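Solute Binding Protein, BlMnBP1 in complex with mannotriose (PDB 6FUV) binds manno-oligosaccharides such as beta-mannotriose and probably delivers them to the ABC transporter that imports them into Bifidobacterium. Local coordinates at residues A[29-34]-A[248-253]; A[66-71]-A[303-308]; A[73-76]-A[81-84]; A[86-91]-A[97-102]. All coordinates share one frame; numbering follows the deposited sequence. Where two conformers were deposited one is given.

Interaction 1: residues A[29-34]-A[248-253]. With BMA (beta-D-mannopyranose), chain B.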
# COMPACT_ATOMS: atom_id res chain seq x y z
N GLY A 29 0.98 -3.86 11.69
CA GLY A 29 0.12 -2.71 11.87
C GLY A 29 -1.36 -2.99 11.83
O GLY A 29 -2.19 -2.08 11.91
N ARG A 30 -1.74 -4.25 11.70
CA ARG A 30 -3.15 -4.61 11.67
C ARG A 30 -3.68 -4.68 13.10
O ARG A 30 -3.93 -5.73 13.69
CB ARG A 30 -3.32 -5.92 10.93
CG ARG A 30 -3.12 -5.83 9.42
CD ARG A 30 -4.01 -4.84 8.77
NE ARG A 30 -5.42 -5.06 8.99
CZ ARG A 30 -6.23 -5.78 8.22
NH1 ARG A 30 -5.76 -6.42 7.18
NH2 ARG A 30 -7.52 -5.87 8.49
N THR A 31 -3.83 -3.50 13.69
CA THR A 31 -4.32 -3.44 15.06
C THR A 31 -5.73 -3.98 15.12
O THR A 31 -6.09 -4.69 16.07
CB THR A 31 -4.26 -2.03 15.62
OG1 THR A 31 -4.97 -1.15 14.77
CG2 THR A 31 -2.83 -1.54 15.77
N ASP A 32 -6.52 -3.72 14.08
CA ASP A 32 -7.87 -4.27 13.99
C ASP A 32 -7.86 -5.79 14.15
O ASP A 32 -8.68 -6.34 14.89
CB ASP A 32 -8.54 -3.85 12.68
CG ASP A 32 -7.77 -4.20 11.41
OD1 ASP A 32 -6.56 -4.55 11.45
OD2 ASP A 32 -8.43 -4.10 10.32
N MET A 33 -6.93 -6.47 13.51
CA MET A 33 -6.91 -7.92 13.51
C MET A 33 -6.32 -8.49 14.79
O MET A 33 -6.29 -9.70 14.96
CB MET A 33 -6.11 -8.42 12.32
CG MET A 33 -6.81 -8.28 10.99
SD MET A 33 -5.91 -9.00 9.68
CE MET A 33 -5.61 -10.69 10.16
N GLY A 34 -5.76 -7.66 15.67
CA GLY A 34 -5.37 -8.08 17.00
C GLY A 34 -6.49 -8.09 18.00
O GLY A 34 -6.29 -8.48 19.15
N ASP A 248 -10.89 11.12 11.67
CA ASP A 248 -10.63 9.89 12.40
C ASP A 248 -10.78 8.66 11.50
O ASP A 248 -11.85 8.42 10.96
CB ASP A 248 -11.58 9.78 13.58
CG ASP A 248 -11.29 8.61 14.44
OD1 ASP A 248 -10.22 8.58 15.10
OD2 ASP A 248 -12.14 7.69 14.44
N TRP A 249 -9.74 7.84 11.48
CA TRP A 249 -9.67 6.69 10.59
C TRP A 249 -10.67 5.62 10.96
O TRP A 249 -11.43 5.17 10.10
CB TRP A 249 -8.27 6.11 10.63
CG TRP A 249 -8.11 4.75 10.06
CD1 TRP A 249 -7.71 3.67 10.72
CD2 TRP A 249 -8.41 4.32 8.72
NE1 TRP A 249 -7.70 2.60 9.91
CE2 TRP A 249 -8.14 2.96 8.66
CE3 TRP A 249 -8.88 4.95 7.56
CZ2 TRP A 249 -8.31 2.21 7.49
CZ3 TRP A 249 -9.00 4.25 6.43
CH2 TRP A 249 -8.74 2.88 6.39
N GLU A 250 -10.64 5.14 12.20
CA GLU A 250 -11.49 3.99 12.53
C GLU A 250 -12.97 4.30 12.33
O GLU A 250 -13.74 3.45 11.86
CB GLU A 250 -11.27 3.54 13.97
CG GLU A 250 -9.90 3.00 14.30
CD GLU A 250 -9.51 1.77 13.51
OE1 GLU A 250 -10.39 1.07 12.99
OE2 GLU A 250 -8.30 1.48 13.48
N SER A 251 -13.40 5.50 12.71
CA SER A 251 -14.80 5.85 12.50
C SER A 251 -15.13 6.09 11.03
O SER A 251 -16.29 5.91 10.64
CB SER A 251 -15.12 7.07 13.36
OG SER A 251 -14.53 8.24 12.90
N SER A 252 -14.15 6.43 10.18
CA SER A 252 -14.43 6.65 8.76
C SER A 252 -14.86 5.37 8.06
O SER A 252 -15.63 5.42 7.09
CB SER A 252 -13.20 7.26 8.09
OG SER A 252 -12.23 6.33 7.69
N LYS A 253 -14.39 4.22 8.56
CA LYS A 253 -14.83 2.94 8.02
C LYS A 253 -16.34 2.79 8.16
O LYS A 253 -17.04 2.41 7.23
CB LYS A 253 -14.11 1.80 8.73
CG LYS A 253 -12.58 1.76 8.59
CD LYS A 253 -12.00 0.69 9.53
CE LYS A 253 -10.53 0.85 9.72
NZ LYS A 253 -9.92 -0.15 10.60
C1 BMA B . -6.15 -0.60 11.49
C2 BMA B . -6.40 -1.08 10.06
C3 BMA B . -5.06 -1.03 9.29
C4 BMA B . -4.50 0.41 9.35
C5 BMA B . -4.43 0.89 10.81
C6 BMA B . -3.97 2.38 10.93
O1 BMA B . -7.35 -0.63 12.14
O2 BMA B . -7.30 -0.19 9.38
O3 BMA B . -5.24 -1.54 7.99
O4 BMA B . -3.16 0.52 8.85
O5 BMA B . -5.71 0.73 11.46
O6 BMA B . -3.69 2.67 12.29
O HOH W 1 -10.66 -2.89 10.42
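Residues 29-34 and 248-253 come nearest at Asp32 and Glu250, whose CA atoms are 9.1 Å apart; a terminal mannose and a water lie between the segments, where Thr31 faces Glu250 and Asp32 faces Lys253. Residues 29-34 run through an inverse gamma turn centred on Arg30 into a short 3-10 segment, whereas 248-253 form the first turn of a helix that Asp248 caps by accepting from Ser251 N. The mannose, whose O1 carries no further sugar, is gripped mainly from the helix side. Trp249 meets it with the edge of its indole: NE1 lies 2.9 Å from O2 and 3.1 Å from O5, a forked and bent pair of bonds (139° and 136°). Glu250 OE2 accepts from O1 at 2.7 Å. Lys253, extended beyond CG, passes CE over one face of the indole and donates NZ to O1 and O2 of the mannose while forming a salt bridge with Glu250 OE1. This division is that of a periplasmic-binding-protein fold, in which the sugar lies in the cleft between two lobes, each built on its own sheet. From the other lobe, Asp32 reaches Lys253 NZ through a water that bonds to OD2, the two charges being 4.2 Å apart. Arg30 holds the Asp32 carboxylate side-on, NE to OD1 at 2.8 Å and NH2 to OD2 at 2.7 Å, while its NH1 bridges to Glu338. Were Asp32 an alanine, the Arg30 guanidinium would probably lose its paired acceptor and Lys253 its water link. Met33 SD covers one face of that guanidinium, over its centre.

Interaction 2: residues A[66-71]-A[303-308]. With BMA (beta-D-mannopyranose), chain C; BMA (beta-D-mannopyranose), chain D.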
# COMPACT_ATOMS: atom_id res chain seq x y z
N ASN A 66 0.33 3.96 14.22
CA ASN A 66 1.47 4.62 13.60
C ASN A 66 2.61 3.63 13.37
O ASN A 66 3.76 3.83 13.81
CB ASN A 66 1.95 5.82 14.41
CG ASN A 66 2.97 6.70 13.65
OD1 ASN A 66 3.00 6.72 12.40
ND2 ASN A 66 3.82 7.41 14.39
N TYR A 67 2.27 2.55 12.66
CA TYR A 67 3.23 1.47 12.44
C TYR A 67 4.45 1.96 11.70
O TYR A 67 5.54 1.45 11.90
CB TYR A 67 2.58 0.33 11.65
CG TYR A 67 3.53 -0.81 11.44
CD1 TYR A 67 3.79 -1.71 12.46
CD2 TYR A 67 4.22 -0.97 10.25
CE1 TYR A 67 4.66 -2.74 12.27
CE2 TYR A 67 5.11 -1.93 10.10
CZ TYR A 67 5.33 -2.84 11.12
OH TYR A 67 6.21 -3.85 10.99
N ALA A 68 4.27 2.88 10.76
CA ALA A 68 5.38 3.26 9.90
C ALA A 68 6.53 3.80 10.76
O ALA A 68 7.70 3.49 10.53
CB ALA A 68 4.87 4.26 8.85
N ASP A 69 6.23 4.53 11.82
CA ASP A 69 7.30 5.01 12.66
C ASP A 69 7.65 4.03 13.76
O ASP A 69 8.81 3.93 14.13
CB ASP A 69 6.92 6.36 13.27
CG ASP A 69 7.01 7.52 12.28
OD1 ASP A 69 7.58 7.31 11.19
OD2 ASP A 69 6.50 8.62 12.60
N SER A 70 6.69 3.27 14.29
CA SER A 70 7.02 2.35 15.38
C SER A 70 7.99 1.30 14.89
O SER A 70 8.91 0.93 15.61
CB SER A 70 5.76 1.65 15.94
OG SER A 70 4.80 2.59 16.33
N ALA A 71 7.79 0.80 13.66
CA ALA A 71 8.65 -0.27 13.13
C ALA A 71 10.07 0.23 12.95
O ALA A 71 11.02 -0.49 13.27
CB ALA A 71 8.13 -0.84 11.77
N GLY A 303 3.26 -4.67 -3.88
CA GLY A 303 2.95 -5.39 -2.66
C GLY A 303 2.24 -4.55 -1.61
O GLY A 303 2.38 -3.32 -1.52
N ASN A 304 1.47 -5.26 -0.82
CA ASN A 304 1.07 -4.76 0.50
C ASN A 304 2.37 -4.71 1.34
O ASN A 304 3.46 -4.91 0.81
CB ASN A 304 0.02 -5.69 1.09
CG ASN A 304 -0.84 -4.99 2.12
OD1 ASN A 304 -0.47 -3.98 2.65
ND2 ASN A 304 -2.01 -5.54 2.37
N TYR A 305 2.28 -4.48 2.64
CA TYR A 305 3.45 -4.59 3.52
C TYR A 305 4.02 -5.99 3.36
O TYR A 305 3.26 -6.96 3.23
CB TYR A 305 3.08 -4.34 5.00
CG TYR A 305 3.26 -2.90 5.49
CD1 TYR A 305 4.50 -2.36 5.66
CD2 TYR A 305 2.19 -2.12 5.84
CE1 TYR A 305 4.69 -1.06 6.10
CE2 TYR A 305 2.34 -0.84 6.30
CZ TYR A 305 3.62 -0.31 6.42
OH TYR A 305 3.79 0.95 6.89
N SER A 306 5.36 -6.07 3.31
CA SER A 306 6.06 -7.33 3.20
C SER A 306 6.49 -7.86 4.57
O SER A 306 6.81 -7.11 5.50
CB SER A 306 7.30 -7.20 2.32
OG SER A 306 7.04 -7.12 0.96
N MET A 307 6.54 -9.16 4.69
CA MET A 307 7.00 -9.80 5.91
C MET A 307 8.51 -9.96 5.85
O MET A 307 9.02 -10.55 4.91
CB MET A 307 6.31 -11.15 6.13
CG MET A 307 4.91 -11.01 6.70
SD MET A 307 3.98 -12.51 6.49
CE MET A 307 3.72 -12.46 4.71
N GLY A 308 9.19 -9.38 6.83
CA GLY A 308 10.64 -9.51 6.98
C GLY A 308 11.01 -10.18 8.29
O GLY A 308 10.31 -10.05 9.29
C1 BMA C . -0.39 -0.19 3.03
C2 BMA C . -0.70 -0.55 1.59
C3 BMA C . 0.57 -0.96 0.82
C4 BMA C . 1.67 0.13 1.08
C5 BMA C . 1.85 0.33 2.57
C6 BMA C . 2.94 1.34 2.90
O2 BMA C . -1.26 0.62 0.96
O3 BMA C . 0.38 -1.16 -0.60
O4 BMA C . 2.88 -0.26 0.54
O5 BMA C . 0.62 0.79 3.10
O6 BMA C . 2.51 2.62 2.49
C1 BMA D . -3.15 0.64 7.46
C2 BMA D . -1.89 1.51 7.19
C3 BMA D . -1.61 1.53 5.76
C4 BMA D . -1.60 0.13 5.11
C5 BMA D . -2.84 -0.67 5.49
C6 BMA D . -2.72 -2.15 5.11
O2 BMA D . -0.75 0.96 7.80
O3 BMA D . -0.38 2.21 5.56
O4 BMA D . -1.58 0.30 3.66
O5 BMA D . -2.97 -0.63 6.96
O6 BMA D . -1.49 -2.69 5.68
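Tyr67 and Tyr305 meet in a T-shaped stack, the edge of the Tyr67 ring directed at the face of Tyr305, with centroids 5.4 Å apart and planes at 81°. Tyr67 CD2 does most of the touching, 3.9 Å from Tyr305 CZ, and the methyl of Ala68 comes to 4.0 Å from Tyr305 OH. The opposite face of the Tyr305 ring is given to the ligand: C5 of the mannose in chain C sits above it, offset toward the rim, 3.9 Å from Tyr305 CE2. O6 of the middle mannose, chain D, lies at the edge of the same ring. Tyr305 is an aromatic platform with protein behind it and sugar in front, the arrangement familiar from carbohydrate-binding sites. Beside it Gly303 O accepts from O3 of the chain C mannose at 3.1 Å, and Asn304 OD1 takes a weak bond from O6 of chain D. Gly303 to Tyr305 of strand 298-309 line the cleft of the solute-binding fold, and the start of helix 67-77 backs Tyr305 from behind. In the second shell, Asn304 OD1 also accepts from Tyr305 N at 2.8 Å, the donor tilted 31° from the carbonyl plane, while its ND2 bonds to Asp130. Tyr67 has CG anti to its own N (chi1 -179°), which carries the ring off the helix toward Tyr305; there its OH bonds to Met86 O and the Ala71 methyl lies over one face. Farther out, Asn304, Tyr305 and Met307 bond through their backbones to strand 123-132, Ser306 and Gly308 to Ile87 and Met85.

Interaction 3: residues A[73-76]-A[81-84]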
# COMPACT_ATOMS: atom_id res chain seq x y z
N THR A 73 11.44 2.59 14.70
CA THR A 73 11.98 2.65 16.04
C THR A 73 12.35 1.26 16.53
O THR A 73 13.39 1.08 17.16
CB THR A 73 10.95 3.30 16.97
OG1 THR A 73 10.70 4.63 16.54
CG2 THR A 73 11.41 3.36 18.39
N ARG A 74 11.54 0.26 16.21
CA ARG A 74 11.84 -1.10 16.65
C ARG A 74 13.13 -1.62 16.02
O ARG A 74 13.88 -2.35 16.66
CB ARG A 74 10.65 -2.02 16.30
CG ARG A 74 10.75 -3.38 16.85
CD ARG A 74 10.46 -3.37 18.32
NE ARG A 74 9.03 -3.44 18.54
CZ ARG A 74 8.38 -4.54 18.84
NH1 ARG A 74 9.02 -5.67 19.00
NH2 ARG A 74 7.08 -4.49 19.03
N LEU A 75 13.41 -1.24 14.79
CA LEU A 75 14.64 -1.67 14.13
C LEU A 75 15.85 -0.97 14.74
O LEU A 75 16.92 -1.56 14.89
CB LEU A 75 14.56 -1.38 12.63
CG LEU A 75 13.54 -2.10 11.78
CD1 LEU A 75 13.56 -1.51 10.36
CD2 LEU A 75 13.76 -3.58 11.71
N GLN A 76 15.70 0.30 15.12
CA GLN A 76 16.76 0.97 15.85
C GLN A 76 17.01 0.30 17.20
O GLN A 76 18.14 0.30 17.67
CB GLN A 76 16.39 2.43 16.05
CG GLN A 76 17.32 3.17 16.98
CD GLN A 76 16.99 4.66 17.04
OE1 GLN A 76 15.86 5.05 17.36
NE2 GLN A 76 17.96 5.48 16.76
N SER A 81 12.88 -8.56 20.28
CA SER A 81 11.48 -8.46 20.66
C SER A 81 10.52 -8.82 19.55
O SER A 81 9.32 -8.75 19.77
CB SER A 81 11.19 -7.05 21.09
OG SER A 81 11.44 -6.17 20.01
N TRP A 82 11.04 -9.16 18.38
CA TRP A 82 10.27 -9.47 17.19
C TRP A 82 11.07 -10.45 16.35
O TRP A 82 12.30 -10.44 16.41
CB TRP A 82 9.96 -8.23 16.36
CG TRP A 82 11.13 -7.60 15.84
CD1 TRP A 82 12.00 -6.82 16.52
CD2 TRP A 82 11.63 -7.69 14.51
NE1 TRP A 82 13.01 -6.40 15.70
CE2 TRP A 82 12.81 -6.93 14.45
CE3 TRP A 82 11.18 -8.35 13.35
CZ2 TRP A 82 13.59 -6.80 13.29
CZ3 TRP A 82 11.92 -8.21 12.19
CH2 TRP A 82 13.13 -7.42 12.16
N ASP A 83 10.36 -11.32 15.62
CA ASP A 83 10.97 -12.21 14.65
C ASP A 83 10.47 -11.98 13.24
O ASP A 83 11.26 -12.07 12.30
CB ASP A 83 10.70 -13.64 15.06
CG ASP A 83 11.19 -13.94 16.46
OD1 ASP A 83 12.38 -13.92 16.65
OD2 ASP A 83 10.34 -14.14 17.38
N ILE A 84 9.20 -11.64 13.07
CA ILE A 84 8.65 -11.15 11.82
C ILE A 84 8.10 -9.74 12.06
O ILE A 84 7.38 -9.50 13.03
CB ILE A 84 7.53 -12.08 11.31
CG1 ILE A 84 7.97 -13.53 11.19
CG2 ILE A 84 7.07 -11.63 9.98
CD1 ILE A 84 6.82 -14.54 11.31
O HOH W 2 15.22 -4.77 16.48
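Ser81 OG is gripped from two directions: Arg74 NH1 donates to it at 2.7 Å, and Asn79 OD1, just upstream, is its second hydrogen-bond partner. The arginine bond is bent (134° at the hydrogen), with OG tilted 27° from the guanidinium plane, and the same NH1 makes a weak bond to Ser81 O. Arg74 gets there by swinging its chain away from its own amide nitrogen and then folding at chi2 and chi3. Its other terminal nitrogen, NH2, bonds to Gln62 OE1, and Phe27 adds a cation-pi contact. The aliphatic part of the arginine is used as well, CG resting 3.7 Å from Trp82 CD1, while the guanidinium stands nearly upright to the indole. These residues close the tail of a beta-alpha-beta crossover: helix 67-77 joins strand 57-63 to strand 84-86, both parallel to strand 22-28, which lies between them. Residues 81-84 turn the chain from the helix back into that sheet. On the indole, NE1 donates at 2.9 Å to a water, which in turn donates to Arg74 O, giving the polar edge of the ring a link to the helix backbone. At the six-membered end the Leu75 side chain crosses the indole obliquely, its CD2 3.6 Å from Trp82 CZ2. Beyond it, Asp83 and Ile84 pair through their backbones with Thr25 of strand 22-28.

Interaction 4: residues A[86-91]-A[97-102]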
# COMPACT_ATOMS: atom_id res chain seq x y z
N MET A 86 6.43 -6.32 9.50
CA MET A 86 6.18 -5.71 8.20
C MET A 86 7.28 -4.69 7.92
O MET A 86 7.45 -3.74 8.68
CB MET A 86 4.82 -5.03 8.16
CG MET A 86 3.68 -5.96 8.38
SD MET A 86 3.72 -7.42 7.34
CE MET A 86 2.04 -8.06 7.78
N ILE A 87 8.00 -4.90 6.83
CA ILE A 87 9.20 -4.11 6.56
C ILE A 87 8.77 -2.65 6.41
O ILE A 87 7.91 -2.36 5.58
CB ILE A 87 9.93 -4.60 5.31
CG1 ILE A 87 10.40 -6.01 5.51
CG2 ILE A 87 11.08 -3.66 5.00
CD1 ILE A 87 11.10 -6.59 4.29
N PRO A 88 9.34 -1.72 7.17
CA PRO A 88 8.96 -0.31 7.03
C PRO A 88 9.78 0.39 5.97
O PRO A 88 10.36 -0.28 5.13
CB PRO A 88 9.19 0.23 8.45
CG PRO A 88 10.36 -0.61 8.99
CD PRO A 88 10.18 -1.97 8.36
N ALA A 89 9.83 1.72 5.96
CA ALA A 89 10.52 2.45 4.90
C ALA A 89 12.03 2.38 5.15
O ALA A 89 12.71 3.35 5.50
CB ALA A 89 10.02 3.89 4.82
N VAL A 90 12.57 1.21 4.92
CA VAL A 90 14.00 0.95 4.85
C VAL A 90 14.44 0.90 3.39
O VAL A 90 13.77 0.30 2.55
CB VAL A 90 14.32 -0.37 5.59
CG1 VAL A 90 15.58 -0.96 5.08
CG2 VAL A 90 14.37 -0.10 7.10
N ASP A 91 15.55 1.55 3.07
CA ASP A 91 16.06 1.49 1.71
C ASP A 91 16.49 0.08 1.35
O ASP A 91 16.94 -0.67 2.21
CB ASP A 91 17.24 2.43 1.55
CG ASP A 91 16.82 3.84 1.33
OD1 ASP A 91 15.74 4.01 0.74
OD2 ASP A 91 17.56 4.75 1.76
N ASN A 97 21.15 -5.34 6.31
CA ASN A 97 21.54 -4.86 7.63
C ASN A 97 20.49 -5.17 8.68
O ASN A 97 20.77 -4.99 9.86
CB ASN A 97 21.78 -3.36 7.59
CG ASN A 97 23.12 -3.01 6.93
OD1 ASN A 97 24.06 -3.79 6.95
ND2 ASN A 97 23.20 -1.82 6.34
N TYR A 98 19.31 -5.64 8.28
CA TYR A 98 18.27 -5.88 9.28
C TYR A 98 17.60 -7.24 9.14
O TYR A 98 17.14 -7.80 10.12
CB TYR A 98 17.20 -4.80 9.17
CG TYR A 98 17.61 -3.43 9.55
CD1 TYR A 98 17.85 -3.12 10.87
CD2 TYR A 98 17.79 -2.43 8.58
CE1 TYR A 98 18.23 -1.88 11.25
CE2 TYR A 98 18.22 -1.17 8.98
CZ TYR A 98 18.39 -0.91 10.33
OH TYR A 98 18.79 0.32 10.75
N PHE A 99 17.46 -7.76 7.94
CA PHE A 99 16.57 -8.88 7.69
C PHE A 99 17.30 -10.10 7.14
O PHE A 99 18.39 -9.99 6.59
CB PHE A 99 15.47 -8.44 6.73
CG PHE A 99 14.70 -7.26 7.19
CD1 PHE A 99 13.75 -7.38 8.16
CD2 PHE A 99 14.88 -6.03 6.60
CE1 PHE A 99 13.08 -6.34 8.57
CE2 PHE A 99 14.14 -4.96 7.02
CZ PHE A 99 13.23 -5.12 7.98
N VAL A 100 16.66 -11.25 7.31
CA VAL A 100 17.19 -12.52 6.83
C VAL A 100 16.74 -12.73 5.39
O VAL A 100 15.58 -12.50 5.06
CB VAL A 100 16.72 -13.70 7.69
CG1 VAL A 100 17.29 -15.01 7.13
CG2 VAL A 100 17.13 -13.52 9.11
N SER A 101 17.65 -13.15 4.52
CA SER A 101 17.27 -13.39 3.13
C SER A 101 16.44 -14.66 3.01
O SER A 101 16.72 -15.68 3.66
CB SER A 101 18.52 -13.51 2.24
OG SER A 101 18.13 -14.05 1.00
N TYR A 102 15.42 -14.62 2.16
CA TYR A 102 14.62 -15.81 1.92
C TYR A 102 15.26 -16.73 0.87
O TYR A 102 14.87 -17.89 0.76
CB TYR A 102 13.20 -15.44 1.47
CG TYR A 102 12.31 -14.81 2.53
CD1 TYR A 102 11.55 -15.57 3.37
CD2 TYR A 102 12.19 -13.45 2.66
CE1 TYR A 102 10.74 -14.98 4.30
CE2 TYR A 102 11.37 -12.90 3.57
CZ TYR A 102 10.63 -13.66 4.39
OH TYR A 102 9.76 -13.14 5.35
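Ile87 and Phe99 form the close half of this contact. Ile87 lays CG1 over one face of the phenyl ring, 4.1 Å from its centroid and 20° off the ring normal, a CH-pi contact, and adds its second branch through CG2, 3.9 Å from Phe99 CE2. Pro88 CD comes to the ring edge near Phe99 CZ. CB of the preceding Tyr98 covers the reverse face, which leaves the ring sandwiched between it and Ile87. Without the ring, as with an alanine here in place of Phe99, Ile87 would probably face a gap and Pro88 CD would lose the edge it rests against. The other half is looser: Val90 CG2 approaches Tyr98 CD2 only to 4.4 Å, oblique to the ring, and both residues are partly exposed. The inverse gamma turn centred on Ala89 separates the two halves. Both segments belong to the long connection from strand 84-86 to strand 103-104 in the solute-binding-protein fold. Pro88 and Val90 pack on Leu75 of helix 67-77, while backbone bonds tie Ile87 to Ser306 and Val100 to Ile309 of strand 298-309.

From the N terminus, residues 29-34 and then 66-71 leave their partners far downstream. The first loop to close is interaction 3, where 81-84 returns to helix 67-77; interaction 4 follows in series, folding the next connection on itself. The two pack together through Leu75 against Pro88 and Trp82 against Phe99. The chain then passes into the second lobe before 248-253 closes interaction 1 across the cleft, and 303-308 comes back to close interaction 2. Interactions 1 and 2 therefore cross, and both local contacts nest inside each. Gly29 packs on Tyr67 where interactions 1 and 2 meet, and one trisaccharide runs past both; interactions 3 and 4 lie behind interaction 2, on the side away from the sugar.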